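PDB 3L6N: metallo-beta-lactamase from Chryseobacterium indologenes, which hydrolyses the beta-lactam ring of penicillins, cephalosporins and carbapenems as a zinc-dependent class B enzyme, and so confers resistance to these antibiotics. Local coordinates for residues G127-V132 with W147-N152; V131-G136 with A188-A193; Y96-T101 with I117-P122. One frame throughout, in Å; residues are numbered along the deposited sequence. Where two conformers were deposited one is given.

Overall arrangement
From the N terminus, contact 3 comes first. Its loop, from 96-101 to 117-122, takes in helix 99-107 and closes before the other two open. Segment 117-122 then leads out of the seven-stranded sheet into the five-stranded one. Contact 1 closes the hairpin of strands 128-133 and 145-148. Contact 2 starts from the end of the same first strand; both loops start from the same stretch, and that of contact 2 runs on past the hairpin to 188-193, after helix 179-189. They share Val131 and Val132, and Trp147 of contact 1 packs on Tyr190 and Ala193 of contact 2. Val132 also meets Gly120 and Ile117 of contact 3, tying the edge of one sheet to the other.

Contact 1: G127-V132 with W147-N152; sequences GEEFVV and WFPKYN
This is the beta hairpin of strands 128-133 and 145-148, where Val131 and Trp147 form an antiparallel hydrogen-bonded pair. Val131 N donates to Trp147 O at 2.9 Å, and Trp147 N donates to Val131 O at 2.8 Å. One residue earlier, Phe130 CA lies 3.3 Å from Trp147 O in a CA-H...O contact. The regular pairing ends at Pro149, which has no N-H to offer Glu129 O. A water takes over. It donates to Glu129 O and accepts from Lys150 N at 2.9 Å. Pro149 CD rests near Glu129 O at 3.6 Å, and the Pro149 ring crosses the extended Glu129 side chain at about a right angle, CG nearest its OE1.

Phe130 and Phe148 lie side by side and point the same way, on the opposite face from Val131 and Trp147. Phe130 CB touches Phe148 CD2 at 3.7 Å. Both rings meet Phe45 edge-to-face, and Phe130 meets Phe73 likewise. They therefore fill the interior between the two sheets of the metallo-beta-lactamase sandwich. On the other face, Pro149 CA sits over one face of the Trp147 ring, toward its rim.

Past the end of the strand, Tyr151 OH donates to Glu128 OE1 at 2.7 Å. The Glu128 chain bends at chi2 (-65°), and its OE1 arrives at the edge of the tyrosine ring, in the ring plane. The hydroxyl meets the carboxylate from above its plane, with the two planes 37° apart. Glu128 OE2 is held by Asn14 ND2.

Contact 2: V131-G136 with A188-A193; sequences VVDFLG and AKYSKA
The Tyr190 ring carries Lys189 CG over the centre of one face and meets Asp133 OD1 and Leu135 CD1 at its edge, in plane. Leu135 CD1 comes to 3.8 Å from Tyr190 CE1. At the tip, Tyr190 OH donates to Asp133 OD1 at 2.4 Å, a very short bond whose exact length is doubtful. The carboxylate is turned 45° from the ring.

Lys189 leaves the helix end with CG anti to its backbone N (chi1 -176°). The rest of the chain is extended and reaches the same aspartate. Lys189 NZ makes a long salt bridge to Asp133 OD2 at 3.7 Å. A water bridges the two groups: it donates to Asp133 OD2 at 2.6 Å and accepts from Lys189 NZ. Leu135 CD2 packs on Lys189 CD at 3.8 Å.

The contact joins the end of strand 128-133 to the C-terminal end of helix 179-189, which belongs to a helical layer of the sandwich. Leu135 also touches Thr182 and Leu186 of that helix. The buried carboxylate thus has the tyrosine hydroxyl at one oxygen and a water and, at longer range, the lysine at the other. The nearby positive charge would be expected to favour its ionised form.

Contact 3: Y96-T101 with I117-P122; sequences YATAKT and IKTGKP
Ile117 and Ala97 carry the direct polar link. Ile117 N donates to Ala97 O at 2.9 Å with a nearly straight N-H...O angle of 171°, yet the donor stands 55° out of the carbonyl plane. A water makes a second link, donating to Ile117 O and accepting from Ala99 N at 2.9 Å. Within 96-101, Thr98 is the N-cap of helix 99-107. Its chi1 of 63° sets OG1 between the backbone N and the carbonyl carbon, where it accepts from Thr101 N at 3.0 Å.

The packing contacts centre on the Ile117 side chain, which lies against the backbone of Ala97. Ile117 CD1 is 3.6 Å from Ala97 CA, and Ile117 CG1 is 3.8 Å from Tyr96 CB. Thr98 CG2 touches Ile117 CB and also meets Thr119 CG2 at 4.0 Å.

Strand 94-97, helix 99-107 and the parallel strand 115-116 form a beta-alpha-beta unit at the edge of the larger sheet. Ile117 goes on to touch Phe73 and Val132, one from each sheet. The Thr98 side chain lies about 7 Å from that of His76, a zinc ligand.

Two amides of the first helical turn, Ala99 N and Thr101 N, are thus satisfied by a water and by the capping hydroxyl, and the water links the start of the helix to the chain leaving strand 115-116.

Contact 1: G127-V132 with W147-N152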
loop_
_atom_site.group_PDB
_atom_site.type_symbol
_atom_site.label_atom_id
_atom_site.label_comp_id
_atom_site.label_asym_id
_atom_site.label_seq_id
_atom_site.Cartn_x
_atom_site.Cartn_y
_atom_site.Cartn_z
ATOM N N GLY A 127 13.651 -9.449 11.860
ATOM C CA GLY A 127 14.793 -9.618 10.959
ATOM C C GLY A 127 14.621 -9.007 9.580
ATOM O O GLY A 127 15.466 -9.191 8.696
ATOM N N GLU A 128 13.508 -8.300 9.390
ATOM C CA GLU A 128 13.213 -7.614 8.137
ATOM C C GLU A 128 13.295 -6.105 8.339
ATOM O O GLU A 128 13.185 -5.624 9.465
ATOM C CB GLU A 128 11.799 -7.978 7.653
ATOM C CG GLU A 128 11.597 -9.475 7.370
ATOM C CD GLU A 128 12.437 -10.012 6.209
ATOM O OE1 GLU A 128 12.751 -9.266 5.249
ATOM O OE2 GLU A 128 12.780 -11.215 6.257
ATOM N N GLU A 129 13.456 -5.375 7.241
ATOM C CA GLU A 129 13.637 -3.921 7.288
ATOM C C GLU A 129 12.892 -3.233 6.159
ATOM O O GLU A 129 12.829 -3.741 5.044
ATOM C CB GLU A 129 15.131 -3.603 7.185
ATOM C CG GLU A 129 15.526 -2.157 7.361
ATOM C CD GLU A 129 16.999 -1.936 7.024
ATOM O OE1 GLU A 129 17.369 -0.790 6.714
ATOM O OE2 GLU A 129 17.780 -2.911 7.059
ATOM N N PHE A 130 12.327 -2.064 6.453
ATOM C CA PHE A 130 11.725 -1.232 5.403
ATOM C C PHE A 130 11.705 0.229 5.835
ATOM O O PHE A 130 11.953 0.537 6.997
ATOM C CB PHE A 130 10.307 -1.731 5.054
ATOM C CG PHE A 130 9.420 -1.917 6.252
ATOM C CD1 PHE A 130 8.558 -0.902 6.659
ATOM C CD2 PHE A 130 9.453 -3.110 6.988
ATOM C CE1 PHE A 130 7.736 -1.070 7.777
ATOM C CE2 PHE A 130 8.639 -3.288 8.098
ATOM C CZ PHE A 130 7.780 -2.263 8.503
ATOM N N VAL A 131 11.433 1.117 4.883
ATOM C CA VAL A 131 11.364 2.553 5.154
ATOM C C VAL A 131 10.077 3.086 4.536
ATOM O O VAL A 131 9.817 2.851 3.368
ATOM C CB VAL A 131 12.572 3.307 4.552
ATOM C CG1 VAL A 131 12.456 4.830 4.807
ATOM C CG2 VAL A 131 13.894 2.775 5.117
ATOM N N VAL A 132 9.289 3.811 5.322
ATOM C CA VAL A 132 8.114 4.499 4.790
ATOM C C VAL A 132 8.538 5.931 4.483
ATOM O O VAL A 132 9.021 6.631 5.376
ATOM C CB VAL A 132 6.938 4.487 5.784
ATOM C CG1 VAL A 132 5.723 5.187 5.168
ATOM C CG2 VAL A 132 6.602 3.063 6.210
ATOM N N TRP A 147 9.780 1.461 0.926
ATOM C CA TRP A 147 10.988 0.919 0.302
ATOM C C TRP A 147 11.479 -0.296 1.073
ATOM O O TRP A 147 11.580 -0.259 2.300
ATOM C CB TRP A 147 12.073 2.007 0.283
ATOM C CG TRP A 147 13.448 1.549 -0.174
ATOM C CD1 TRP A 147 14.612 1.625 0.537
ATOM C CD2 TRP A 147 13.787 0.973 -1.443
ATOM N NE1 TRP A 147 15.656 1.123 -0.209
ATOM C CE2 TRP A 147 15.180 0.721 -1.428
ATOM C CE3 TRP A 147 13.055 0.655 -2.593
ATOM C CZ2 TRP A 147 15.850 0.152 -2.517
ATOM C CZ3 TRP A 147 13.723 0.089 -3.680
ATOM C CH2 TRP A 147 15.107 -0.152 -3.630
ATOM N N PHE A 148 11.775 -1.370 0.341
ATOM C CA PHE A 148 12.255 -2.622 0.918
ATOM C C PHE A 148 13.689 -2.880 0.442
ATOM O O PHE A 148 13.890 -3.504 -0.601
ATOM C CB PHE A 148 11.333 -3.772 0.497
ATOM C CG PHE A 148 9.917 -3.625 0.998
ATOM C CD1 PHE A 148 8.937 -3.045 0.195
ATOM C CD2 PHE A 148 9.574 -4.060 2.274
ATOM C CE1 PHE A 148 7.623 -2.906 0.661
ATOM C CE2 PHE A 148 8.260 -3.920 2.760
ATOM C CZ PHE A 148 7.289 -3.350 1.937
ATOM N N PRO A 149 14.685 -2.384 1.204
ATOM C CA PRO A 149 16.066 -2.341 0.695
ATOM C C PRO A 149 16.671 -3.696 0.355
ATOM O O PRO A 149 17.440 -3.791 -0.610
ATOM C CB PRO A 149 16.844 -1.653 1.821
ATOM C CG PRO A 149 16.008 -1.751 3.032
ATOM C CD PRO A 149 14.573 -1.753 2.529
ATOM N N LYS A 150 16.317 -4.727 1.120
ATOM C CA LYS A 150 16.832 -6.078 0.866
ATOM C C LYS A 150 16.179 -6.777 -0.333
ATOM O O LYS A 150 16.673 -7.811 -0.802
ATOM C CB LYS A 150 16.733 -6.932 2.134
ATOM C CG LYS A 150 17.347 -6.291 3.387
ATOM C CD LYS A 150 18.859 -6.076 3.259
ATOM C CE LYS A 150 19.513 -6.013 4.629
ATOM N NZ LYS A 150 21.005 -6.022 4.541
ATOM N N TYR A 151 15.087 -6.206 -0.839
ATOM C CA TYR A 151 14.333 -6.775 -1.955
ATOM C C TYR A 151 14.408 -5.945 -3.229
ATOM O O TYR A 151 14.021 -6.415 -4.300
ATOM C CB TYR A 151 12.863 -6.961 -1.543
ATOM C CG TYR A 151 12.712 -7.885 -0.363
ATOM C CD1 TYR A 151 12.765 -7.400 0.948
ATOM C CD2 TYR A 151 12.532 -9.250 -0.557
ATOM C CE1 TYR A 151 12.641 -8.255 2.039
ATOM C CE2 TYR A 151 12.403 -10.108 0.519
ATOM C CZ TYR A 151 12.460 -9.609 1.809
ATOM O OH TYR A 151 12.342 -10.471 2.871
ATOM N N ASN A 152 14.902 -4.710 -3.097
ATOM C CA ASN A 152 14.901 -3.716 -4.178
ATOM C C ASN A 152 13.516 -3.496 -4.772
ATOM O O ASN A 152 13.358 -3.322 -5.971
ATOM C CB ASN A 152 15.939 -4.051 -5.258
ATOM C CG ASN A 152 17.361 -3.785 -4.793
ATOM O OD1 ASN A 152 17.614 -2.882 -3.988
ATOM N ND2 ASN A 152 18.299 -4.570 -5.302
HETATM O O HOH W 1 14.139 -5.039 3.016
#

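Contact 2: V131-G136 with A188-A193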
loop_
_atom_site.group_PDB
_atom_site.type_symbol
_atom_site.label_atom_id
_atom_site.label_comp_id
_atom_site.label_asym_id
_atom_site.label_seq_id
_atom_site.Cartn_x
_atom_site.Cartn_y
_atom_site.Cartn_z
ATOM N N VAL A 131 11.433 1.117 4.883
ATOM C CA VAL A 131 11.364 2.553 5.154
ATOM C C VAL A 131 10.077 3.086 4.536
ATOM O O VAL A 131 9.817 2.851 3.368
ATOM C CB VAL A 131 12.572 3.307 4.552
ATOM C CG1 VAL A 131 12.456 4.830 4.807
ATOM C CG2 VAL A 131 13.894 2.775 5.117
ATOM N N VAL A 132 9.289 3.811 5.322
ATOM C CA VAL A 132 8.114 4.499 4.790
ATOM C C VAL A 132 8.538 5.931 4.483
ATOM O O VAL A 132 9.021 6.631 5.376
ATOM C CB VAL A 132 6.938 4.487 5.784
ATOM C CG1 VAL A 132 5.723 5.187 5.168
ATOM C CG2 VAL A 132 6.602 3.063 6.210
ATOM N N ASP A 133 8.383 6.345 3.229
ATOM C CA ASP A 133 8.857 7.659 2.776
ATOM C C ASP A 133 7.712 8.557 2.319
ATOM O O ASP A 133 6.806 8.111 1.607
ATOM C CB ASP A 133 9.828 7.498 1.607
ATOM C CG ASP A 133 11.280 7.364 2.047
ATOM O OD1 ASP A 133 11.992 6.510 1.461
ATOM O OD2 ASP A 133 11.719 8.117 2.944
ATOM N N PHE A 134 7.761 9.824 2.720
ATOM C CA PHE A 134 6.876 10.825 2.153
ATOM C C PHE A 134 7.672 11.663 1.155
ATOM O O PHE A 134 8.611 12.375 1.537
ATOM C CB PHE A 134 6.265 11.714 3.239
ATOM C CG PHE A 134 5.352 12.761 2.691
ATOM C CD1 PHE A 134 4.095 12.409 2.225
ATOM C CD2 PHE A 134 5.759 14.089 2.605
ATOM C CE1 PHE A 134 3.241 13.368 1.691
ATOM C CE2 PHE A 134 4.919 15.054 2.076
ATOM C CZ PHE A 134 3.655 14.692 1.621
ATOM N N LEU A 135 7.304 11.567 -0.117
ATOM C CA LEU A 135 8.059 12.233 -1.190
ATOM C C LEU A 135 7.369 13.509 -1.657
ATOM O O LEU A 135 7.899 14.248 -2.503
ATOM C CB LEU A 135 8.267 11.288 -2.376
ATOM C CG LEU A 135 9.021 9.980 -2.105
ATOM C CD1 LEU A 135 8.818 9.004 -3.262
ATOM C CD2 LEU A 135 10.506 10.238 -1.846
ATOM N N GLY A 136 6.185 13.773 -1.110
ATOM C CA GLY A 136 5.365 14.872 -1.596
ATOM C C GLY A 136 3.946 14.443 -1.910
ATOM O O GLY A 136 3.634 13.250 -1.922
ATOM N N ALA A 188 14.013 9.740 -9.246
ATOM C CA ALA A 188 15.402 10.084 -8.961
ATOM C C ALA A 188 15.951 9.348 -7.734
ATOM O O ALA A 188 17.137 9.005 -7.687
ATOM C CB ALA A 188 15.541 11.590 -8.792
ATOM N N LYS A 189 15.088 9.098 -6.754
ATOM C CA LYS A 189 15.502 8.513 -5.482
ATOM C C LYS A 189 15.639 6.983 -5.509
ATOM O O LYS A 189 16.524 6.429 -4.858
ATOM C CB LYS A 189 14.537 8.935 -4.366
ATOM C CG LYS A 189 14.938 8.453 -2.984
ATOM C CD LYS A 189 14.138 9.115 -1.887
ATOM C CE LYS A 189 14.564 8.587 -0.529
ATOM N NZ LYS A 189 14.246 9.530 0.565
ATOM N N TYR A 190 14.759 6.307 -6.244
ATOM C CA TYR A 190 14.728 4.836 -6.225
ATOM C C TYR A 190 15.202 4.212 -7.531
ATOM O O TYR A 190 14.509 3.389 -8.139
ATOM C CB TYR A 190 13.343 4.318 -5.832
ATOM C CG TYR A 190 12.892 4.841 -4.498
ATOM C CD1 TYR A 190 11.918 5.829 -4.425
ATOM C CD2 TYR A 190 13.459 4.372 -3.308
ATOM C CE1 TYR A 190 11.503 6.327 -3.219
ATOM C CE2 TYR A 190 13.048 4.873 -2.076
ATOM C CZ TYR A 190 12.068 5.852 -2.052
ATOM O OH TYR A 190 11.619 6.375 -0.875
ATOM N N SER A 191 16.398 4.622 -7.950
ATOM C CA SER A 191 17.063 4.029 -9.105
ATOM C C SER A 191 17.405 2.553 -8.851
ATOM O O SER A 191 17.415 1.752 -9.787
ATOM C CB SER A 191 18.317 4.832 -9.476
ATOM O OG SER A 191 19.158 5.027 -8.349
ATOM N N LYS A 192 17.653 2.198 -7.588
ATOM C CA LYS A 192 17.960 0.810 -7.209
ATOM C C LYS A 192 16.749 -0.132 -7.287
ATOM O O LYS A 192 16.912 -1.355 -7.287
ATOM C CB LYS A 192 18.572 0.734 -5.807
ATOM C CG LYS A 192 20.016 1.213 -5.706
ATOM C CD LYS A 192 20.597 0.850 -4.346
ATOM C CE LYS A 192 21.880 1.617 -4.058
ATOM N NZ LYS A 192 22.501 1.166 -2.779
ATOM N N ALA A 193 15.545 0.437 -7.357
ATOM C CA ALA A 193 14.320 -0.364 -7.427
ATOM C C ALA A 193 14.223 -1.126 -8.740
ATOM O O ALA A 193 14.278 -0.534 -9.822
ATOM C CB ALA A 193 13.086 0.510 -7.233
HETATM O O HOH W 2 14.108 9.112 3.007
#

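Contact 3: Y96-T101 with I117-P122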
loop_
_atom_site.group_PDB
_atom_site.type_symbol
_atom_site.label_atom_id
_atom_site.label_comp_id
_atom_site.label_asym_id
_atom_site.label_seq_id
_atom_site.Cartn_x
_atom_site.Cartn_y
_atom_site.Cartn_z
ATOM N N TYR A 96 -0.268 1.272 11.977
ATOM C CA TYR A 96 0.692 2.344 11.732
ATOM C C TYR A 96 0.207 3.256 10.626
ATOM O O TYR A 96 -0.146 2.793 9.526
ATOM C CB TYR A 96 2.051 1.766 11.324
ATOM C CG TYR A 96 2.785 1.007 12.412
ATOM C CD1 TYR A 96 2.440 -0.302 12.723
ATOM C CD2 TYR A 96 3.850 1.596 13.090
ATOM C CE1 TYR A 96 3.110 -1.008 13.708
ATOM C CE2 TYR A 96 4.534 0.892 14.081
ATOM C CZ TYR A 96 4.152 -0.403 14.377
ATOM O OH TYR A 96 4.815 -1.114 15.351
ATOM N N ALA A 97 0.203 4.557 10.907
ATOM C CA ALA A 97 -0.136 5.568 9.908
ATOM C C ALA A 97 0.610 6.838 10.250
ATOM O O ALA A 97 1.007 7.045 11.401
ATOM C CB ALA A 97 -1.643 5.840 9.896
ATOM N N THR A 98 0.818 7.686 9.254
ATOM C CA THR A 98 1.391 9.003 9.523
ATOM C C THR A 98 0.389 9.891 10.260
ATOM O O THR A 98 -0.822 9.626 10.257
ATOM C CB THR A 98 1.776 9.736 8.239
ATOM O OG1 THR A 98 0.586 9.973 7.472
ATOM C CG2 THR A 98 2.793 8.944 7.416
ATOM N N ALA A 99 0.895 10.956 10.885
ATOM C CA ALA A 99 0.020 11.953 11.502
ATOM C C ALA A 99 -1.003 12.506 10.504
ATOM O O ALA A 99 -2.183 12.629 10.835
ATOM C CB ALA A 99 0.847 13.071 12.124
ATOM N N LYS A 100 -0.563 12.786 9.274
ATOM C CA LYS A 100 -1.457 13.321 8.238
ATOM C C LYS A 100 -2.581 12.348 7.900
ATOM O O LYS A 100 -3.743 12.734 7.772
ATOM C CB LYS A 100 -0.667 13.678 6.971
ATOM C CG LYS A 100 0.347 14.802 7.177
ATOM C CD LYS A 100 -0.326 16.169 7.310
ATOM C CE LYS A 100 0.711 17.292 7.428
ATOM N NZ LYS A 100 0.087 18.654 7.419
ATOM N N THR A 101 -2.222 11.076 7.762
ATOM C CA THR A 101 -3.204 10.050 7.434
ATOM C C THR A 101 -4.223 9.929 8.564
ATOM O O THR A 101 -5.425 9.829 8.316
ATOM C CB THR A 101 -2.499 8.714 7.138
ATOM O OG1 THR A 101 -1.827 8.830 5.880
ATOM C CG2 THR A 101 -3.499 7.556 7.048
ATOM N N ILE A 117 3.776 6.647 12.247
ATOM C CA ILE A 117 4.907 6.417 11.352
ATOM C C ILE A 117 5.910 7.570 11.401
ATOM O O ILE A 117 5.535 8.743 11.308
ATOM C CB ILE A 117 4.447 6.202 9.886
ATOM C CG1 ILE A 117 3.643 4.897 9.783
ATOM C CG2 ILE A 117 5.649 6.215 8.914
ATOM C CD1 ILE A 117 3.034 4.660 8.403
ATOM N N LYS A 118 7.183 7.221 11.561
ATOM C CA LYS A 118 8.263 8.181 11.353
ATOM C C LYS A 118 8.817 7.975 9.951
ATOM O O LYS A 118 9.435 6.949 9.651
ATOM C CB LYS A 118 9.372 7.996 12.393
ATOM C CG LYS A 118 8.962 8.290 13.812
ATOM C CD LYS A 118 10.181 8.240 14.713
ATOM C CE LYS A 118 9.882 8.852 16.061
ATOM N NZ LYS A 118 11.081 8.759 16.946
ATOM N N THR A 119 8.562 8.936 9.074
ATOM C CA THR A 119 8.951 8.768 7.688
ATOM C C THR A 119 10.460 8.891 7.506
ATOM O O THR A 119 11.125 9.658 8.210
ATOM C CB THR A 119 8.198 9.716 6.742
ATOM O OG1 THR A 119 8.366 11.071 7.181
ATOM C CG2 THR A 119 6.716 9.360 6.707
ATOM N N GLY A 120 10.996 8.102 6.585
ATOM C CA GLY A 120 12.403 8.187 6.236
ATOM C C GLY A 120 13.323 7.454 7.188
ATOM O O GLY A 120 14.535 7.456 6.984
ATOM N N LYS A 121 12.751 6.824 8.216
ATOM C CA LYS A 121 13.540 6.070 9.193
ATOM C C LYS A 121 13.280 4.584 9.046
ATOM O O LYS A 121 12.124 4.177 8.880
ATOM C CB LYS A 121 13.218 6.492 10.621
ATOM C CG LYS A 121 13.477 7.967 10.905
ATOM C CD LYS A 121 13.674 8.239 12.376
ATOM C CE LYS A 121 14.993 7.685 12.927
ATOM N NZ LYS A 121 14.952 7.647 14.409
ATOM N N PRO A 122 14.344 3.768 9.125
ATOM C CA PRO A 122 14.151 2.325 9.060
ATOM C C PRO A 122 13.209 1.789 10.138
ATOM O O PRO A 122 13.254 2.209 11.304
ATOM C CB PRO A 122 15.570 1.766 9.285
ATOM C CG PRO A 122 16.483 2.861 8.824
ATOM C CD PRO A 122 15.775 4.132 9.206
HETATM O O HOH W 3 3.817 11.040 11.140
#